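Transcriptional regulator, LYSR family (Neisseria meningitidis serogroup b, PDB 4AB5) regulates transcription as a DNA-binding, MetR-like LysR-type factor, probably of methionine biosynthesis genes, and is represented here by its regulatory domain, which probably binds an effector. Local coordinates at the interface of chains A and B. Residues are numbered along the deposited sequence; one frame, centred on the assembly and turned at random. Chains: chain A/B, Transcriptional regulator, LYSR family.

Contact 1: the interface of chains A and B. Residues chain A 146, 149, 151; chain B 27, 31, 39-41.
A:Arg151 reaches over strand 37-42 of chain B, and this end of the contact is its closely packed part. The side chain bends at chi2 and chi3 (-78° and 80°), which lays CG and CD against the strand and turns the guanidinium toward the main chain. NH1 of A:Arg151 donates a hydrogen bond of 2.8 Å to the carbonyl O of B:Leu39, which lies almost in the guanidinium plane. The carbonyl of A:Ser149 sits over one face of the same guanidinium, toward its rim.

The methylenes of A:Arg151 also meet the carboxylate of B:Asp40, with CD of the arginine 3.3 Å from OD1 of the aspartate. The two flat groups are steeply turned, their planes 69° apart, and NE of A:Arg151 stays 4.8 Å from OD1 of B:Asp40. Any attraction between the opposite charges would therefore be long-range, without a salt bridge. Beside them, CD2 of A:Leu146 lies 3.5 Å from OD1 of B:Asp40. OD1 in turn takes a weak bond from the backbone N of B:Ile41 in its own strand, which may help to hold the carboxylate there.

A:Ser149 joins this packed part to the lighter one. Its CB rests against CB of B:Leu39 at 3.8 Å, so a small side chain covers the base of a larger one.

Among the groups of this patch, the contact with helix 20-33 of chain B is light: B:Arg31 and the selenomethionine B:Met27 give up little surface to it. B:Arg31 NH1 offers a weak, poorly aligned hydrogen bond of 3.1 Å to A:Ser149 OG, while the methyl end of B:Met27 approaches that hydroxyl without bonding to it. On the apolar flank, the branch point CG of A:Leu146 lies 3.9 Å from the terminal CD1 of B:Ile41, the two side chains crossing at an angle.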
# COMPACT_ATOMS: atom_id res chain seq x y z
N LEU A 146 6.29 11.91 -0.05
CA LEU A 146 6.70 12.62 -1.26
C LEU A 146 6.15 14.05 -1.23
O LEU A 146 6.88 14.99 -1.53
CB LEU A 146 6.23 11.87 -2.51
CG LEU A 146 7.03 10.64 -2.93
CD1 LEU A 146 6.33 9.90 -4.06
CD2 LEU A 146 8.44 11.01 -3.35
N SER A 149 8.01 16.12 1.44
CA SER A 149 9.38 16.40 0.99
C SER A 149 9.38 17.41 -0.16
O SER A 149 10.44 17.66 -0.76
CB SER A 149 10.08 15.11 0.58
OG SER A 149 10.08 14.14 1.63
N ARG A 151 7.98 17.14 -3.11
CA ARG A 151 8.16 16.45 -4.38
C ARG A 151 6.90 16.48 -5.26
O ARG A 151 6.88 15.89 -6.35
CB ARG A 151 8.71 15.01 -4.19
CG ARG A 151 10.02 14.91 -3.41
CD ARG A 151 11.24 15.28 -4.23
NE ARG A 151 11.43 16.73 -4.35
CZ ARG A 151 12.17 17.47 -3.53
NH1 ARG A 151 12.79 16.92 -2.50
NH2 ARG A 151 12.29 18.78 -3.74
N MSE B 27 11.63 8.58 7.55
CA MSE B 27 11.76 9.82 6.77
C MSE B 27 11.11 10.98 7.52
O MSE B 27 11.63 12.09 7.49
CB MSE B 27 11.10 9.68 5.39
CG MSE B 27 11.93 8.91 4.39
SE MSE B 27 11.00 8.72 2.68
CE MSE B 27 11.24 10.54 1.95
N ARG B 31 13.39 14.23 8.56
CA ARG B 31 13.03 15.53 7.98
C ARG B 31 13.21 16.75 8.90
O ARG B 31 14.03 17.59 8.53
CB ARG B 31 11.67 15.49 7.29
CG ARG B 31 11.30 16.73 6.47
CD ARG B 31 10.20 16.41 5.48
NE ARG B 31 9.16 15.59 6.10
CZ ARG B 31 8.79 14.38 5.70
NH1 ARG B 31 9.31 13.85 4.60
NH2 ARG B 31 7.86 13.72 6.37
N LEU B 39 14.61 15.34 0.40
CA LEU B 39 14.23 13.93 0.42
C LEU B 39 13.44 13.53 -0.83
O LEU B 39 12.69 14.33 -1.38
CB LEU B 39 13.41 13.60 1.69
CG LEU B 39 14.19 13.48 3.01
CD1 LEU B 39 13.24 13.56 4.20
CD2 LEU B 39 14.96 12.16 3.09
N ASP B 40 13.64 12.28 -1.28
CA ASP B 40 12.96 11.71 -2.44
C ASP B 40 12.94 10.20 -2.37
O ASP B 40 13.77 9.61 -1.67
CB ASP B 40 13.63 12.18 -3.76
CG ASP B 40 12.70 12.19 -4.97
OD1 ASP B 40 11.48 11.99 -4.79
OD2 ASP B 40 13.19 12.44 -6.09
N ILE B 41 11.97 9.57 -3.07
CA ILE B 41 11.83 8.11 -3.16
C ILE B 41 11.99 7.76 -4.63
O ILE B 41 11.25 8.29 -5.46
CB ILE B 41 10.51 7.56 -2.55
CG1 ILE B 41 10.36 7.96 -1.05
CG2 ILE B 41 10.42 6.02 -2.72
CD1 ILE B 41 8.96 8.15 -0.58

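Contact 2: the interface of chains A and B. Residues chain A 27, 31, 39, 41; chain B 145-146, 148-149.
The guanidinium of A:Arg31, carried on helix 20-33, reaches the end of helix 140-148 of chain B and gathers most of the polar contacts here. Among the hydrogen bonds, the well-aligned one runs from NH2 of A:Arg31 to the side-chain carbonyl OE1 of B:Gln145, at 2.5 Å. The guanidinium and amide planes are only 16° apart, so the two groups meet nearly coplanar, with the amide carbon at the guanidinium edge. NH1 of A:Arg31 adds a weaker bond to the same OE1, beside its weak bond to the hydroxyl of B:Ser149, the counterpart of the one in contact 1. B:Ser149 is itself held within chain B: its OG donates to the backbone O of B:Gln145 at 2.7 Å, one helical turn back, and the hydroxyl oxygen remains as acceptor for the arginine. B:Gln145 thus helps twice, by its amide and by its backbone.

The flat faces of A:Arg31 are also used. The methyl CB of B:Ala148 stands over the centre of one face, 3.5 Å from CZ of A:Arg31. The carbonyl of A:Met27, from the preceding turn of the arginine's own helix, lies over the centre of the opposite face. The group is therefore sandwiched between a methyl of the partner and a carbonyl of its own chain, an arrangement likely to limit its tilting. CG is anti to the backbone N, and a bend at chi3 (44°) turns the guanidinium into this slot.

Apolar pairs lie toward strand 37-42, A:Leu39 with B:Ser149 and A:Ile41 with B:Leu146, both counterparts of pairs in contact 1. Loose van der Waals approaches complete the patch, made without hydrogen bonding by the selenomethionine A:Met27: its terminal methyl CE nears OG of B:Ser149, and its CB lies 3.9 Å from OE1 of B:Gln145.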
# COMPACT_ATOMS: atom_id res chain seq x y z
N MSE A 27 -14.42 -6.88 5.28
CA MSE A 27 -14.35 -8.30 4.90
C MSE A 27 -14.05 -9.15 6.13
O MSE A 27 -14.60 -10.24 6.25
CB MSE A 27 -13.26 -8.54 3.84
CG MSE A 27 -13.67 -8.14 2.44
SE MSE A 27 -12.20 -8.42 1.18
CE MSE A 27 -12.30 -10.40 0.95
N ARG A 31 -16.72 -12.05 7.24
CA ARG A 31 -16.26 -13.44 7.23
C ARG A 31 -16.80 -14.34 8.35
O ARG A 31 -17.49 -15.28 8.00
CB ARG A 31 -14.75 -13.54 7.04
CG ARG A 31 -14.21 -14.94 6.78
CD ARG A 31 -12.82 -14.86 6.15
NE ARG A 31 -12.00 -13.87 6.83
CZ ARG A 31 -11.45 -12.80 6.26
NH1 ARG A 31 -11.53 -12.64 4.94
NH2 ARG A 31 -10.77 -11.93 6.99
N LEU A 39 -15.24 -15.57 -0.16
CA LEU A 39 -14.81 -14.21 -0.44
C LEU A 39 -13.65 -14.17 -1.42
O LEU A 39 -12.81 -15.07 -1.44
CB LEU A 39 -14.44 -13.47 0.87
CG LEU A 39 -15.60 -13.00 1.77
CD1 LEU A 39 -15.10 -12.67 3.17
CD2 LEU A 39 -16.29 -11.76 1.18
N ILE A 41 -11.29 -10.96 -4.06
CA ILE A 41 -11.05 -9.59 -4.51
C ILE A 41 -10.68 -9.68 -5.98
O ILE A 41 -9.76 -10.42 -6.33
CB ILE A 41 -9.98 -8.82 -3.68
CG1 ILE A 41 -10.39 -8.73 -2.18
CG2 ILE A 41 -9.72 -7.42 -4.25
CD1 ILE A 41 -9.21 -8.73 -1.20
N GLN B 145 -6.28 -10.55 3.62
CA GLN B 145 -7.70 -10.87 3.41
C GLN B 145 -7.92 -12.00 2.42
O GLN B 145 -8.84 -12.78 2.60
CB GLN B 145 -8.54 -9.64 3.05
CG GLN B 145 -8.68 -8.61 4.17
CD GLN B 145 -9.18 -9.15 5.48
OE1 GLN B 145 -10.10 -9.98 5.54
NE2 GLN B 145 -8.62 -8.67 6.57
N LEU B 146 -7.04 -12.11 1.41
CA LEU B 146 -7.06 -13.17 0.41
C LEU B 146 -6.63 -14.50 1.05
O LEU B 146 -7.26 -15.53 0.82
CB LEU B 146 -6.15 -12.81 -0.77
CG LEU B 146 -6.68 -11.80 -1.78
CD1 LEU B 146 -5.61 -11.44 -2.77
CD2 LEU B 146 -7.90 -12.32 -2.52
N ALA B 148 -6.83 -15.20 4.38
CA ALA B 148 -7.92 -15.46 5.33
C ALA B 148 -9.17 -16.07 4.69
O ALA B 148 -9.90 -16.82 5.35
CB ALA B 148 -8.29 -14.18 6.07
N SER B 149 -9.42 -15.75 3.41
CA SER B 149 -10.56 -16.23 2.62
C SER B 149 -10.22 -17.55 1.90
O SER B 149 -11.00 -18.02 1.07
CB SER B 149 -11.00 -15.16 1.62
OG SER B 149 -11.30 -13.94 2.28

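Contact 1 and contact 2 are two-fold-related parts of the same dimer interface, their C-alpha centres about 34 Å apart. Both pair helix 20-33 and strand 37-42 of one chain with the end of helix 140-148 and the following loop of the other, with the chains exchanged. They share Met27, Arg31, Leu39 and Ile41 on one side and Leu146 and Ser149 on the other; contact 1 adds Arg151 and Asp40, contact 2 Gln145 and Ala148. Each chain thus contributes both surfaces, giving the antiparallel arrangement familiar from LysR-family regulatory domains. The dimer is plausibly the biological one, though the structure alone does not prove it.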